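Long-range contact in AlyGC (Glaciecola chathamensis, PDB 5GKD), which is an alginate lyase of polysaccharide lyase family 6, which probably cleaves the glycosidic bonds of alginate by beta-elimination: residues K508-A520 / Y543-L555. Numbering follows the deposited sequence.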
ATOM      1  N   LYS A 508       9.251   8.074 -11.888  1.00 23.98           N
ATOM      2  CA  LYS A 508      10.053   8.522 -13.020  1.00 23.62           C
ATOM      3  C   LYS A 508      10.737   7.347 -13.710  1.00 24.66           C
ATOM      4  O   LYS A 508      11.341   7.533 -14.765  1.00 25.68           O
ATOM      5  CB  LYS A 508      11.098   9.588 -12.631  1.00 24.93           C
ATOM      6  CG  LYS A 508      10.464  10.774 -11.871  1.00 31.69           C
ATOM      7  CD  LYS A 508      11.476  11.709 -11.250  1.00 33.28           C
ATOM      8  CE  LYS A 508      12.294  12.370 -12.313  1.00 40.71           C
ATOM      9  NZ  LYS A 508      11.392  12.907 -13.357  1.00 37.48           N
ATOM     10  N   GLY A 509      10.639   6.139 -13.169  1.00 21.89           N
ATOM     11  CA  GLY A 509      11.181   4.981 -13.846  1.00 20.73           C
ATOM     12  C   GLY A 509      10.273   4.512 -14.972  1.00 23.48           C
ATOM     13  O   GLY A 509       9.048   4.482 -14.846  1.00 23.12           O
ATOM     14  N   ASN A 510      10.894   4.168 -16.093  1.00 22.45           N
ATOM     15  CA  ASN A 510      10.242   3.511 -17.213  1.00 21.52           C
ATOM     16  C   ASN A 510      11.283   2.564 -17.794  1.00 24.76           C
ATOM     17  O   ASN A 510      12.457   2.922 -17.882  1.00 24.67           O
ATOM     18  CB  ASN A 510       9.733   4.513 -18.277  1.00 19.67           C
ATOM     19  CG  ASN A 510       8.814   5.607 -17.693  1.00 23.51           C
ATOM     20  OD1 ASN A 510       7.656   5.356 -17.399  1.00 25.68           O
ATOM     21  ND2 ASN A 510       9.333   6.827 -17.559  1.00 25.44           N
ATOM     22  N   LEU A 511      10.870   1.354 -18.167  1.00 24.40           N
ATOM     23  CA  LEU A 511      11.822   0.284 -18.429  1.00 23.59           C
ATOM     24  C   LEU A 511      11.530  -0.413 -19.750  1.00 23.24           C
ATOM     25  O   LEU A 511      10.391  -0.808 -20.003  1.00 23.80           O
ATOM     26  CB  LEU A 511      11.800  -0.748 -17.290  1.00 22.43           C
ATOM     27  CG  LEU A 511      12.682  -1.990 -17.488  1.00 28.31           C
ATOM     28  CD1 LEU A 511      14.156  -1.599 -17.596  1.00 25.10           C
ATOM     29  CD2 LEU A 511      12.477  -3.033 -16.378  1.00 22.55           C
ATOM     30  N   THR A 512      12.561  -0.571 -20.576  1.00 25.14           N
ATOM     31  CA  THR A 512      12.533  -1.486 -21.707  1.00 23.27           C
ATOM     32  C   THR A 512      13.587  -2.560 -21.494  1.00 26.23           C
ATOM     33  O   THR A 512      14.742  -2.247 -21.190  1.00 29.98           O
ATOM     34  CB  THR A 512      12.781  -0.766 -23.029  1.00 27.83           C
ATOM     35  OG1 THR A 512      11.655   0.059 -23.350  1.00 25.62           O
ATOM     36  CG2 THR A 512      13.013  -1.773 -24.158  1.00 28.78           C
ATOM     37  N   LEU A 513      13.175  -3.817 -21.599  1.00 27.57           N
ATOM     38  CA  LEU A 513      14.075  -4.958 -21.644  1.00 26.02           C
ATOM     39  C   LEU A 513      14.054  -5.512 -23.060  1.00 30.25           C
ATOM     40  O   LEU A 513      12.980  -5.761 -23.616  1.00 29.52           O
ATOM     41  CB  LEU A 513      13.665  -6.051 -20.653  1.00 26.05           C
ATOM     42  CG  LEU A 513      13.633  -5.720 -19.165  1.00 24.74           C
ATOM     43  CD1 LEU A 513      13.134  -6.900 -18.374  1.00 24.35           C
ATOM     44  CD2 LEU A 513      14.990  -5.318 -18.680  1.00 26.74           C
ATOM     45  N   ASP A 514      15.236  -5.717 -23.632  1.00 30.07           N
ATOM     46  CA  ASP A 514      15.361  -6.115 -25.028  1.00 29.67           C
ATOM     47  C   ASP A 514      16.439  -7.192 -25.121  1.00 34.44           C
ATOM     48  O   ASP A 514      17.619  -6.922 -24.871  1.00 30.32           O
ATOM     49  CB  ASP A 514      15.689  -4.896 -25.891  1.00 29.03           C
ATOM     50  CG  ASP A 514      15.761  -5.215 -27.364  1.00 36.21           C
ATOM     51  OD1 ASP A 514      15.493  -6.377 -27.743  1.00 38.24           O
ATOM     52  OD2 ASP A 514      16.060  -4.283 -28.147  1.00 38.01           O
ATOM     53  N   GLY A 515      16.029  -8.417 -25.435  1.00 29.34           N
ATOM     54  CA  GLY A 515      16.980  -9.483 -25.674  1.00 32.90           C
ATOM     55  C   GLY A 515      17.695 -10.030 -24.458  1.00 31.15           C
ATOM     56  O   GLY A 515      18.748 -10.635 -24.598  1.00 38.76           O
ATOM     57  N   VAL A 516      17.167  -9.852 -23.275  1.00 31.01           N
ATOM     58  CA  VAL A 516      17.882 -10.293 -22.102  1.00 25.47           C
ATOM     59  C   VAL A 516      17.411 -11.693 -21.732  1.00 25.17           C
ATOM     60  O   VAL A 516      16.378 -12.172 -22.193  1.00 30.14           O
ATOM     61  CB  VAL A 516      17.720  -9.313 -20.917  1.00 29.39           C
ATOM     62  CG1 VAL A 516      17.936  -7.883 -21.374  1.00 29.83           C
ATOM     63  CG2 VAL A 516      16.357  -9.477 -20.253  1.00 28.37           C
ATOM     64  N   TYR A 517      18.183 -12.351 -20.883  1.00 25.79           N
ATOM     65  CA  TYR A 517      17.875 -13.696 -20.430  1.00 28.74           C
ATOM     66  C   TYR A 517      17.970 -13.709 -18.912  1.00 29.22           C
ATOM     67  O   TYR A 517      19.007 -13.343 -18.351  1.00 30.11           O
ATOM     68  CB  TYR A 517      18.842 -14.706 -21.066  1.00 34.48           C
ATOM     69  CG  TYR A 517      18.437 -16.142 -20.898  1.00 35.88           C
ATOM     70  CD1 TYR A 517      18.645 -16.806 -19.688  1.00 40.02           C
ATOM     71  CD2 TYR A 517      17.849 -16.849 -21.944  1.00 41.14           C
ATOM     72  CE1 TYR A 517      18.273 -18.128 -19.514  1.00 39.16           C
ATOM     73  CE2 TYR A 517      17.469 -18.182 -21.781  1.00 50.10           C
ATOM     74  CZ  TYR A 517      17.685 -18.809 -20.560  1.00 50.53           C
ATOM     75  OH  TYR A 517      17.318 -20.124 -20.382  1.00 56.08           O
ATOM     76  N   VAL A 518      16.896 -14.120 -18.250  1.00 29.58           N
ATOM     77  CA  VAL A 518      16.848 -14.129 -16.795  1.00 26.86           C
ATOM     78  C   VAL A 518      16.599 -15.548 -16.335  1.00 25.64           C
ATOM     79  O   VAL A 518      15.590 -16.157 -16.707  1.00 29.79           O
ATOM     80  CB  VAL A 518      15.773 -13.187 -16.223  1.00 25.70           C
ATOM     81  CG1 VAL A 518      15.748 -13.308 -14.697  1.00 22.34           C
ATOM     82  CG2 VAL A 518      16.035 -11.750 -16.614  1.00 21.61           C
ATOM     83  N   ASP A 519      17.512 -16.062 -15.521  1.00 27.08           N
ATOM     84  CA  ASP A 519      17.368 -17.338 -14.840  1.00 28.42           C
ATOM     85  C   ASP A 519      17.291 -17.025 -13.353  1.00 27.20           C
ATOM     86  O   ASP A 519      18.285 -16.612 -12.752  1.00 31.91           O
ATOM     87  CB  ASP A 519      18.545 -18.259 -15.178  1.00 28.93           C
ATOM     88  CG  ASP A 519      18.521 -19.567 -14.415  1.00 29.69           C
ATOM     89  OD1 ASP A 519      17.537 -19.860 -13.710  1.00 32.40           O
ATOM     90  OD2 ASP A 519      19.513 -20.321 -14.519  1.00 37.55           O
ATOM     91  N   ALA A 520      16.108 -17.210 -12.768  1.00 27.02           N
ATOM     92  CA  ALA A 520      15.849 -16.903 -11.367  1.00 24.89           C
ATOM     93  C   ALA A 520      16.140 -18.073 -10.432  1.00 26.66           C
ATOM     94  O   ALA A 520      15.638 -18.087  -9.302  1.00 27.27           O
ATOM     95  CB  ALA A 520      14.399 -16.460 -11.187  1.00 27.69           C
ATOM     96  N   TYR A 543       3.888   4.817 -15.259  1.00 19.40           N
ATOM     97  CA  TYR A 543       5.126   4.230 -15.762  1.00 19.59           C
ATOM     98  C   TYR A 543       4.842   3.459 -17.045  1.00 20.89           C
ATOM     99  O   TYR A 543       3.700   3.128 -17.351  1.00 22.13           O
ATOM    100  CB  TYR A 543       5.804   3.310 -14.714  1.00 17.37           C
ATOM    101  CG  TYR A 543       5.012   2.068 -14.424  1.00 17.47           C
ATOM    102  CD1 TYR A 543       3.939   2.092 -13.538  1.00 16.65           C
ATOM    103  CD2 TYR A 543       5.304   0.882 -15.059  1.00 18.24           C
ATOM    104  CE1 TYR A 543       3.198   0.963 -13.291  1.00 17.18           C
ATOM    105  CE2 TYR A 543       4.571  -0.262 -14.804  1.00 22.09           C
ATOM    106  CZ  TYR A 543       3.516  -0.214 -13.928  1.00 18.87           C
ATOM    107  OH  TYR A 543       2.786  -1.352 -13.704  1.00 19.84           O
ATOM    108  N   ARG A 544       5.913   3.163 -17.783  1.00 22.48           N
ATOM    109  CA  ARG A 544       5.879   2.375 -19.005  1.00 20.95           C
ATOM    110  C   ARG A 544       6.797   1.163 -18.861  1.00 23.10           C
ATOM    111  O   ARG A 544       7.902   1.271 -18.324  1.00 24.18           O
ATOM    112  CB  ARG A 544       6.322   3.217 -20.218  1.00 21.78           C
ATOM    113  CG  ARG A 544       5.386   4.351 -20.589  1.00 25.48           C
ATOM    114  CD  ARG A 544       6.043   5.367 -21.507  1.00 24.43           C
ATOM    115  NE  ARG A 544       6.914   6.285 -20.778  1.00 29.23           N
ATOM    116  CZ  ARG A 544       8.002   6.846 -21.297  1.00 27.66           C
ATOM    117  NH1 ARG A 544       8.351   6.578 -22.548  1.00 26.84           N
ATOM    118  NH2 ARG A 544       8.746   7.655 -20.565  1.00 23.79           N
ATOM    119  N   LEU A 545       6.349   0.013 -19.362  1.00 24.24           N
ATOM    120  CA  LEU A 545       7.139  -1.213 -19.332  1.00 25.23           C
ATOM    121  C   LEU A 545       7.041  -1.903 -20.689  1.00 24.92           C
ATOM    122  O   LEU A 545       5.940  -2.245 -21.129  1.00 23.91           O
ATOM    123  CB  LEU A 545       6.661  -2.139 -18.202  1.00 24.16           C
ATOM    124  CG  LEU A 545       7.273  -3.542 -18.125  1.00 19.45           C
ATOM    125  CD1 LEU A 545       8.775  -3.466 -17.992  1.00 22.68           C
ATOM    126  CD2 LEU A 545       6.666  -4.332 -16.979  1.00 21.31           C
ATOM    127  N   ALA A 546       8.184  -2.098 -21.349  1.00 26.17           N
ATOM    128  CA  ALA A 546       8.278  -2.795 -22.632  1.00 25.04           C
ATOM    129  C   ALA A 546       9.245  -3.962 -22.498  1.00 27.16           C
ATOM    130  O   ALA A 546      10.333  -3.810 -21.938  1.00 27.66           O
ATOM    131  CB  ALA A 546       8.747  -1.859 -23.752  1.00 26.74           C
ATOM    132  N   ILE A 547       8.842  -5.124 -23.007  1.00 30.24           N
ATOM    133  CA  ILE A 547       9.612  -6.358 -22.903  1.00 26.61           C
ATOM    134  C   ILE A 547       9.655  -6.999 -24.283  1.00 28.27           C
ATOM    135  O   ILE A 547       8.608  -7.357 -24.834  1.00 29.72           O
ATOM    136  CB  ILE A 547       9.001  -7.317 -21.871  1.00 27.56           C
ATOM    137  CG1 ILE A 547       9.061  -6.685 -20.482  1.00 24.41           C
ATOM    138  CG2 ILE A 547       9.713  -8.661 -21.877  1.00 24.93           C
ATOM    139  CD1 ILE A 547       8.360  -7.469 -19.448  1.00 26.11           C
ATOM    140  N   LYS A 548      10.857  -7.135 -24.845  1.00 28.09           N
ATOM    141  CA  LYS A 548      11.035  -7.585 -26.226  1.00 34.02           C
ATOM    142  C   LYS A 548      12.156  -8.606 -26.296  1.00 29.58           C
ATOM    143  O   LYS A 548      13.217  -8.399 -25.707  1.00 31.92           O
ATOM    144  CB  LYS A 548      11.379  -6.421 -27.167  1.00 32.29           C
ATOM    145  CG  LYS A 548      10.550  -5.197 -26.959  1.00 37.97           C
ATOM    146  CD  LYS A 548      11.057  -4.002 -27.741  1.00 39.43           C
ATOM    147  CE  LYS A 548      10.127  -2.813 -27.485  1.00 46.78           C
ATOM    148  NZ  LYS A 548      10.514  -1.576 -28.213  1.00 42.73           N
ATOM    149  N   ASN A 549      11.930  -9.694 -27.029  1.00 29.96           N
ATOM    150  CA  ASN A 549      12.996 -10.641 -27.372  1.00 30.16           C
ATOM    151  C   ASN A 549      13.660 -11.250 -26.144  1.00 32.33           C
ATOM    152  O   ASN A 549      14.840 -11.601 -26.188  1.00 30.53           O
ATOM    153  CB  ASN A 549      14.065  -9.973 -28.244  1.00 30.27           C
ATOM    154  CG  ASN A 549      13.473  -9.213 -29.407  1.00 31.34           C
ATOM    155  OD1 ASN A 549      13.679  -8.010 -29.542  1.00 40.22           O
ATOM    156  ND2 ASN A 549      12.731  -9.909 -30.252  1.00 30.62           N
ATOM    157  N   SER A 550      12.941 -11.383 -25.035  1.00 28.17           N
ATOM    158  CA  SER A 550      13.588 -11.774 -23.799  1.00 25.93           C
ATOM    159  C   SER A 550      13.054 -13.107 -23.308  1.00 24.78           C
ATOM    160  O   SER A 550      11.986 -13.565 -23.706  1.00 28.02           O
ATOM    161  CB  SER A 550      13.408 -10.697 -22.717  1.00 27.84           C
ATOM    162  OG  SER A 550      13.994  -9.482 -23.133  1.00 27.73           O
ATOM    163  N   THR A 551      13.814 -13.717 -22.414  1.00 25.34           N
ATOM    164  CA  THR A 551      13.494 -15.030 -21.889  1.00 25.45           C
ATOM    165  C   THR A 551      13.613 -15.002 -20.375  1.00 26.29           C
ATOM    166  O   THR A 551      14.581 -14.469 -19.831  1.00 26.20           O
ATOM    167  CB  THR A 551      14.438 -16.102 -22.470  1.00 27.77           C
ATOM    168  OG1 THR A 551      14.389 -16.043 -23.895  1.00 30.44           O
ATOM    169  CG2 THR A 551      14.023 -17.488 -22.007  1.00 27.73           C
ATOM    170  N   PHE A 552      12.633 -15.592 -19.701  1.00 24.89           N
ATOM    171  CA  PHE A 552      12.571 -15.562 -18.246  1.00 27.10           C
ATOM    172  C   PHE A 552      12.222 -16.964 -17.780  1.00 26.61           C
ATOM    173  O   PHE A 552      11.168 -17.487 -18.149  1.00 28.73           O
ATOM    174  CB  PHE A 552      11.530 -14.534 -17.758  1.00 25.73           C
ATOM    175  CG  PHE A 552      11.727 -13.147 -18.335  1.00 28.45           C
ATOM    176  CD1 PHE A 552      11.122 -12.789 -19.526  1.00 25.34           C
ATOM    177  CD2 PHE A 552      12.518 -12.208 -17.684  1.00 23.84           C
ATOM    178  CE1 PHE A 552      11.295 -11.539 -20.055  1.00 26.45           C
ATOM    179  CE2 PHE A 552      12.702 -10.958 -18.222  1.00 25.02           C
ATOM    180  CZ  PHE A 552      12.093 -10.620 -19.411  1.00 24.23           C
ATOM    181  N   GLU A 553      13.099 -17.573 -16.983  1.00 28.00           N
ATOM    182  CA  GLU A 553      12.960 -18.979 -16.637  1.00 27.18           C
ATOM    183  C   GLU A 553      13.206 -19.222 -15.162  1.00 27.09           C
ATOM    184  O   GLU A 553      13.974 -18.510 -14.512  1.00 28.88           O
ATOM    185  CB  GLU A 553      13.943 -19.862 -17.408  1.00 32.44           C
ATOM    186  CG  GLU A 553      13.604 -20.067 -18.852  1.00 39.97           C
ATOM    187  CD  GLU A 553      14.553 -21.050 -19.515  1.00 47.60           C
ATOM    188  OE1 GLU A 553      15.542 -21.457 -18.860  1.00 45.77           O
ATOM    189  OE2 GLU A 553      14.303 -21.413 -20.684  1.00 56.22           O
ATOM    190  N   ASN A 554      12.573 -20.279 -14.659  1.00 26.90           N
ATOM    191  CA  ASN A 554      12.896 -20.855 -13.355  1.00 28.25           C
ATOM    192  C   ASN A 554      12.542 -19.906 -12.211  1.00 28.38           C
ATOM    193  O   ASN A 554      13.303 -19.743 -11.254  1.00 28.75           O
ATOM    194  CB  ASN A 554      14.367 -21.272 -13.302  1.00 27.72           C
ATOM    195  CG  ASN A 554      14.700 -22.340 -14.335  1.00 32.21           C
ATOM    196  OD1 ASN A 554      13.928 -23.274 -14.547  1.00 26.04           O
ATOM    197  ND2 ASN A 554      15.845 -22.189 -14.996  1.00 29.91           N
ATOM    198  N   LEU A 555      11.378 -19.265 -12.320  1.00 27.41           N
ATOM    199  CA  LEU A 555      10.792 -18.530 -11.204  1.00 23.26           C
ATOM    200  C   LEU A 555      10.001 -19.514 -10.341  1.00 28.26           C
ATOM    201  O   LEU A 555       8.789 -19.403 -10.151  1.00 25.03           O
ATOM    202  CB  LEU A 555       9.913 -17.389 -11.706  1.00 22.81           C
ATOM    203  CG  LEU A 555      10.580 -16.107 -12.232  1.00 23.02           C
ATOM    204  CD1 LEU A 555      11.236 -16.302 -13.580  1.00 25.84           C
ATOM    205  CD2 LEU A 555       9.553 -14.986 -12.300  1.00 25.19           C
TER
HETATM  206  O   HOH W   1       5.840   7.525 -18.264  1.00 30.57           O
HETATM  207  O   HOH W   2      10.742   0.405 -25.827  1.00 31.57           O
HETATM  208  O   HOH W   3      13.552 -19.652  -8.480  1.00 29.19           O
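Asn-510 meets Arg-544 twice: its OD1 accepts from the backbone N-H of Arg-544, 2.8 Å from N, on a lone pair in the carbonyl plane though the bond is bent (134° at the hydrogen), while its CB lies over one face of the guanidinium. The same OD1 takes a bond from a water that also accepts from Arg-544 NE. Asn-510 ND2 is bonded to Thr-482 OG1; Arg-544 NH2 is bonded to Val-434 O, and its guanidinium makes a cation-pi contact with Phe-436. Cutting Asn-510 back to an alanine is likely to leave the Arg-544 N-H and the water without their acceptor, and Thr-482 OG1 without ND2.

Beyond this, the backbones pair in parallel: N-to-C directions differ by 1° (510-514 with 543-548) and 10° (517-519 with 551-555), and bonds alternate, Leu-511 N to Arg-544 O, then Ala-546 N to Leu-511 O. At the bend Ser-550 OG donates to Lys-548 O within its own coil and accepts from Val-516 N (3.2 Å) across the contact. Inside, Phe-552 receives Leu-513 CD1 at its ring edge, 4.0 Å from CZ; Val-518 CB lies 3.7 Å from Phe-552 CD2, and Phe-582 and Phe-563 continue the aromatic packing. On the outer face Tyr-517 brings CE2 to within 3.5 Å of Thr-551 CG2 and makes a weak OH bond to Glu-553 OE1. In-register parallel bridges around an apolar interior identify successive coils of a right-handed parallel beta-helix, here in the C-terminal half of the chain.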